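Local coordinates for protein GDP-perosamine synthase (Caulobacter crescentus, PDB 3BN1) that makes GDP-perosamine by pyridoxal-phosphate-dependent transfer of an amino group from L-glutamate to GDP-4-keto-6-deoxy-D-mannose, a step in O-antigen synthesis, at residues L253-E257 and R284-M289; W288-L294 and D346-T352. All blocks are in the same frame, centred on the assembly; numbering follows the deposited sequence.

Interaction 1. Residues L253-E257 and R284-M289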
# COMPACT_ATOMS: atom_id res chain seq x y z
N LEU A 253 -13.92 22.50 -4.64
CA LEU A 253 -15.10 22.54 -3.77
C LEU A 253 -16.19 23.48 -4.32
O LEU A 253 -17.37 23.14 -4.31
CB LEU A 253 -14.73 22.97 -2.33
CG LEU A 253 -13.78 22.00 -1.61
CD1 LEU A 253 -13.27 22.59 -0.33
CD2 LEU A 253 -14.50 20.63 -1.38
N ALA A 254 -15.79 24.62 -4.88
CA ALA A 254 -16.76 25.58 -5.42
C ALA A 254 -17.47 25.00 -6.59
O ALA A 254 -18.68 25.22 -6.79
CB ALA A 254 -16.09 26.86 -5.86
N ALA A 255 -16.70 24.26 -7.35
CA ALA A 255 -17.24 23.61 -8.50
C ALA A 255 -18.33 22.64 -8.09
O ALA A 255 -19.42 22.60 -8.66
CB ALA A 255 -16.13 22.91 -9.15
N ARG A 256 -18.02 21.84 -7.08
CA ARG A 256 -18.98 20.89 -6.54
C ARG A 256 -20.17 21.70 -5.97
O ARG A 256 -21.34 21.33 -6.18
CB ARG A 256 -18.30 19.99 -5.46
CG ARG A 256 -17.94 18.61 -5.80
CD ARG A 256 -16.90 18.05 -4.83
NE ARG A 256 -16.20 16.97 -5.53
CZ ARG A 256 -16.78 15.80 -5.79
NH1 ARG A 256 -16.16 14.83 -6.46
NH2 ARG A 256 -18.01 15.60 -5.32
N GLU A 257 -19.89 22.81 -5.26
CA GLU A 257 -21.00 23.62 -4.73
C GLU A 257 -21.99 24.04 -5.83
O GLU A 257 -23.19 24.05 -5.66
CB GLU A 257 -20.52 24.87 -4.02
CG GLU A 257 -20.84 24.90 -2.54
CD GLU A 257 -19.98 25.93 -1.77
OE1 GLU A 257 -20.02 25.91 -0.52
OE2 GLU A 257 -19.25 26.75 -2.39
N ARG A 284 -19.79 23.06 6.84
CA ARG A 284 -19.86 22.80 5.40
C ARG A 284 -19.90 21.33 5.07
O ARG A 284 -19.06 20.54 5.55
CB ARG A 284 -18.59 23.31 4.74
CG ARG A 284 -18.63 23.23 3.23
CD ARG A 284 -17.39 23.85 2.60
NE ARG A 284 -17.64 24.20 1.18
CZ ARG A 284 -16.77 24.88 0.43
NH1 ARG A 284 -15.59 25.20 0.96
NH2 ARG A 284 -17.05 25.24 -0.82
N HIS A 285 -20.85 21.00 4.20
CA HIS A 285 -21.01 19.67 3.67
C HIS A 285 -20.39 19.79 2.28
O HIS A 285 -20.81 20.60 1.43
CB HIS A 285 -22.49 19.44 3.56
CG HIS A 285 -22.86 18.07 3.10
ND1 HIS A 285 -22.11 17.38 2.17
CD2 HIS A 285 -23.96 17.33 3.37
CE1 HIS A 285 -22.73 16.24 1.90
NE2 HIS A 285 -23.84 16.17 2.62
N VAL A 286 -19.30 19.06 2.07
CA VAL A 286 -18.57 19.16 0.82
C VAL A 286 -19.13 18.35 -0.36
O VAL A 286 -18.71 18.54 -1.51
CB VAL A 286 -17.05 19.05 1.00
CG1 VAL A 286 -16.49 20.23 1.86
CG2 VAL A 286 -16.70 17.66 1.48
N PHE A 287 -20.13 17.52 -0.10
CA PHE A 287 -20.77 16.82 -1.21
C PHE A 287 -19.89 15.95 -2.13
O PHE A 287 -19.87 16.10 -3.37
CB PHE A 287 -21.67 17.80 -1.97
CG PHE A 287 -23.01 18.01 -1.30
CD1 PHE A 287 -24.04 17.07 -1.43
CD2 PHE A 287 -23.23 19.10 -0.47
CE1 PHE A 287 -25.30 17.21 -0.77
CE2 PHE A 287 -24.47 19.28 0.16
CZ PHE A 287 -25.51 18.33 0.03
N TRP A 288 -19.21 14.98 -1.51
CA TRP A 288 -18.45 14.04 -2.30
C TRP A 288 -19.43 13.42 -3.33
O TRP A 288 -19.12 13.21 -4.52
CB TRP A 288 -17.87 12.95 -1.39
CG TRP A 288 -17.18 11.88 -2.29
CD1 TRP A 288 -16.31 12.10 -3.33
CD2 TRP A 288 -17.34 10.47 -2.18
NE1 TRP A 288 -15.96 10.87 -3.91
CE2 TRP A 288 -16.55 9.87 -3.18
CE3 TRP A 288 -18.16 9.65 -1.39
CZ2 TRP A 288 -16.55 8.49 -3.40
CZ3 TRP A 288 -18.08 8.26 -1.56
CH2 TRP A 288 -17.24 7.70 -2.52
N MET A 289 -20.67 13.20 -2.89
CA MET A 289 -21.72 12.67 -3.74
C MET A 289 -23.02 13.25 -3.25
O MET A 289 -23.22 13.32 -2.02
CB MET A 289 -21.82 11.18 -3.45
CG MET A 289 -20.51 10.50 -3.80
SD MET A 289 -20.69 9.41 -5.15
CE MET A 289 -20.61 7.94 -4.11
O HOH W 1 -18.74 21.37 -2.09
O HOH W 2 -19.72 22.76 -0.46
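Arg256 NH2 reaches two successive backbone carbonyls of the loop 284-289. It lies 2.8 Å from Trp288 O, and the donor stands above that carbonyl plane, not on a lone pair. The second bond, from Arg256 NH2 to Phe287 O at 2.7 Å, is bent and weak. Both oxygens sit at the edge of the guanidinium. The side chain gets there because it is extended from CG to NE. Arg256 also runs alongside the Trp288 side chain, with guanidinium and ring planes 32° apart.

One helical turn back, Leu253 CD2 packs on Val286 CG1 at 3.8 Å. Leu253 CB lies over one face of the Arg284 guanidinium, 3.6 Å from its NH2. Arg284 stretches across to the helix with CG anti to the backbone N (chi1 -174°). Its NH2 forms a salt bridge with Glu257 OE1 at 3.1 Å. A water lies within bonding distance of both Leu253 O and Val286 O, though it may not donate to both at once. Another accepts from Arg284 NE.

Trp288 touches the bound 2-oxoglutarate, and its NE1 bonds to Asn187 O. The positive charge of Arg256 would probably draw electron density toward the two carbonyl oxygens. The bond to Trp288 O ties the backbone of this pocket residue to helix 249-266.

Interaction 2. Residues W288-L294 and D346-T352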
# COMPACT_ATOMS: atom_id res chain seq x y z
N TRP A 288 -19.21 14.98 -1.51
CA TRP A 288 -18.45 14.04 -2.30
C TRP A 288 -19.43 13.42 -3.33
O TRP A 288 -19.12 13.21 -4.52
CB TRP A 288 -17.87 12.95 -1.39
CG TRP A 288 -17.18 11.88 -2.29
CD1 TRP A 288 -16.31 12.10 -3.33
CD2 TRP A 288 -17.34 10.47 -2.18
NE1 TRP A 288 -15.96 10.87 -3.91
CE2 TRP A 288 -16.55 9.87 -3.18
CE3 TRP A 288 -18.16 9.65 -1.39
CZ2 TRP A 288 -16.55 8.49 -3.40
CZ3 TRP A 288 -18.08 8.26 -1.56
CH2 TRP A 288 -17.24 7.70 -2.52
N MET A 289 -20.67 13.20 -2.89
CA MET A 289 -21.72 12.67 -3.74
C MET A 289 -23.02 13.25 -3.25
O MET A 289 -23.22 13.32 -2.02
CB MET A 289 -21.82 11.18 -3.45
CG MET A 289 -20.51 10.50 -3.80
SD MET A 289 -20.69 9.41 -5.15
CE MET A 289 -20.61 7.94 -4.11
N TYR A 290 -23.87 13.62 -4.21
CA TYR A 290 -25.24 14.10 -3.98
C TYR A 290 -26.18 12.87 -3.87
O TYR A 290 -26.34 12.13 -4.85
CB TYR A 290 -25.65 15.08 -5.07
CG TYR A 290 -26.94 15.77 -4.79
CD1 TYR A 290 -28.18 15.13 -5.10
CD2 TYR A 290 -26.95 17.05 -4.21
CE1 TYR A 290 -29.41 15.78 -4.87
CE2 TYR A 290 -28.18 17.72 -3.99
CZ TYR A 290 -29.38 17.07 -4.28
OH TYR A 290 -30.54 17.79 -4.01
N THR A 291 -26.64 12.59 -2.64
CA THR A 291 -27.35 11.35 -2.33
C THR A 291 -28.84 11.54 -2.01
O THR A 291 -29.18 12.24 -1.07
CB THR A 291 -26.58 10.55 -1.17
OG1 THR A 291 -25.20 10.31 -1.52
CG2 THR A 291 -27.22 9.18 -0.82
N VAL A 292 -29.72 10.93 -2.81
CA VAL A 292 -31.15 11.01 -2.52
C VAL A 292 -31.61 9.63 -2.03
O VAL A 292 -30.88 8.64 -2.19
CB VAL A 292 -32.04 11.29 -3.78
CG1 VAL A 292 -31.88 12.67 -4.37
CG2 VAL A 292 -31.90 10.24 -4.86
N ARG A 293 -32.81 9.57 -1.45
CA ARG A 293 -33.43 8.31 -1.07
C ARG A 293 -34.70 8.37 -1.88
O ARG A 293 -35.41 9.39 -1.97
CB ARG A 293 -33.70 8.11 0.44
CG ARG A 293 -32.41 8.29 1.23
CD ARG A 293 -32.61 8.16 2.74
NE ARG A 293 -33.27 6.91 3.05
CZ ARG A 293 -33.70 6.52 4.25
NH1 ARG A 293 -33.51 7.28 5.31
NH2 ARG A 293 -34.35 5.36 4.38
N LEU A 294 -34.88 7.28 -2.61
CA LEU A 294 -36.01 7.14 -3.47
C LEU A 294 -37.26 7.18 -2.64
O LEU A 294 -37.30 6.71 -1.49
CB LEU A 294 -35.93 5.83 -4.27
CG LEU A 294 -34.72 5.80 -5.20
CD1 LEU A 294 -35.14 4.95 -6.35
CD2 LEU A 294 -34.22 7.17 -5.68
N ASP A 346 -32.93 2.12 -0.26
CA ASP A 346 -33.42 3.22 -1.09
C ASP A 346 -32.41 4.32 -1.50
O ASP A 346 -32.76 5.23 -2.24
CB ASP A 346 -34.75 3.76 -0.45
CG ASP A 346 -34.51 4.63 0.78
OD1 ASP A 346 -33.38 5.09 1.00
OD2 ASP A 346 -35.48 4.88 1.55
N GLY A 347 -31.17 4.22 -1.03
CA GLY A 347 -30.16 5.24 -1.24
C GLY A 347 -29.54 5.25 -2.61
O GLY A 347 -29.17 4.21 -3.11
N LEU A 348 -29.44 6.43 -3.23
CA LEU A 348 -28.84 6.52 -4.56
C LEU A 348 -27.84 7.65 -4.66
O LEU A 348 -28.22 8.80 -4.50
CB LEU A 348 -29.91 6.77 -5.62
CG LEU A 348 -29.41 6.93 -7.08
CD1 LEU A 348 -28.78 5.59 -7.57
CD2 LEU A 348 -30.58 7.38 -8.02
N ASN A 349 -26.59 7.38 -5.00
CA ASN A 349 -25.59 8.46 -5.17
C ASN A 349 -25.70 8.95 -6.59
O ASN A 349 -25.54 8.12 -7.49
CB ASN A 349 -24.17 7.90 -5.04
CG ASN A 349 -23.90 7.37 -3.67
OD1 ASN A 349 -23.35 6.27 -3.49
ND2 ASN A 349 -24.32 8.14 -2.68
N LEU A 350 -25.86 10.26 -6.80
CA LEU A 350 -26.01 10.80 -8.16
C LEU A 350 -24.68 11.45 -8.61
O LEU A 350 -23.88 11.85 -7.77
CB LEU A 350 -27.05 11.93 -8.11
CG LEU A 350 -28.52 11.53 -7.87
CD1 LEU A 350 -29.47 12.75 -7.82
CD2 LEU A 350 -28.80 10.52 -8.97
N PRO A 351 -24.43 11.61 -9.92
CA PRO A 351 -23.19 12.26 -10.36
C PRO A 351 -22.94 13.61 -9.64
O PRO A 351 -23.79 14.52 -9.58
CB PRO A 351 -23.40 12.52 -11.85
CG PRO A 351 -24.37 11.45 -12.26
CD PRO A 351 -25.31 11.22 -11.04
N THR A 352 -21.70 13.72 -9.16
CA THR A 352 -21.25 14.89 -8.42
C THR A 352 -19.76 14.94 -8.57
O THR A 352 -19.04 14.10 -8.03
CB THR A 352 -21.55 14.71 -6.89
OG1 THR A 352 -22.70 13.86 -6.72
CG2 THR A 352 -21.84 16.04 -6.26
O HOH W 3 -37.70 4.77 0.35
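The Arg293 guanidinium meets Asp346 at its edge, with the two flat groups turned 49° apart. NE points in plane at the syn lone pair of Asp346 OD1, 2.7 Å away and nearly straight at 169°. NH2 takes Asp346 OD2 at 3.1 Å, tilted from both planes. A bend at chi3 (54°) turns the Arg293 chain to present this side. Arg293 NH1 bonds to Pro109 O. A water links Asp346 OD2 to Leu294 O.

At the other end, Tyr290 CD1 lies 3.8 Å from Leu350 CD1, oblique to the ring. Tyr290 also stacks on Tyr263, and its hydroxyl bonds to Glu264. Val292 and Leu348 lie side by side on this same face of the sheet. Asn349 is on the other face with Thr291, and Met289 CE comes 3.7 Å from Asn349 CB.

Between the strands, Val292 and Leu348 exchange two backbone bonds. Leu294 N adds another to Asp346 O. Near the Tyr290 end of the pair, Thr352 OG1 accepts from Tyr290 N at 2.8 Å and donates to Leu350 O at 2.6 Å, which fixes its hydroxyl.

This is an antiparallel strand pair, 290-294 with 347-350, the central two of a four-stranded sheet. Such a small sheet is typical of the C-terminal domain of fold-type I aminotransferases.

How the interactions relate
The two contacts have centres 13 Å apart and share Trp288 and Met289. Along the chain they come one after the other, overlapping at these two residues: helix 249-266 meets the loop 284-289, which runs into strand 290-294, and that strand later pairs with 347-350. They also touch directly, with Arg256 NH2 3.3 Å from Thr352 O in packing contact. Strand 290-294 lies between 274-275 and 347-350, in a sheet separate from the large seven-stranded one. Strand 317-318, on the far side of 347-350, carries Arg317, which lines the 2-oxoglutarate pocket together with Trp288. The two contacts therefore join this sheet and helix 249-266 to a wall of the ligand pocket.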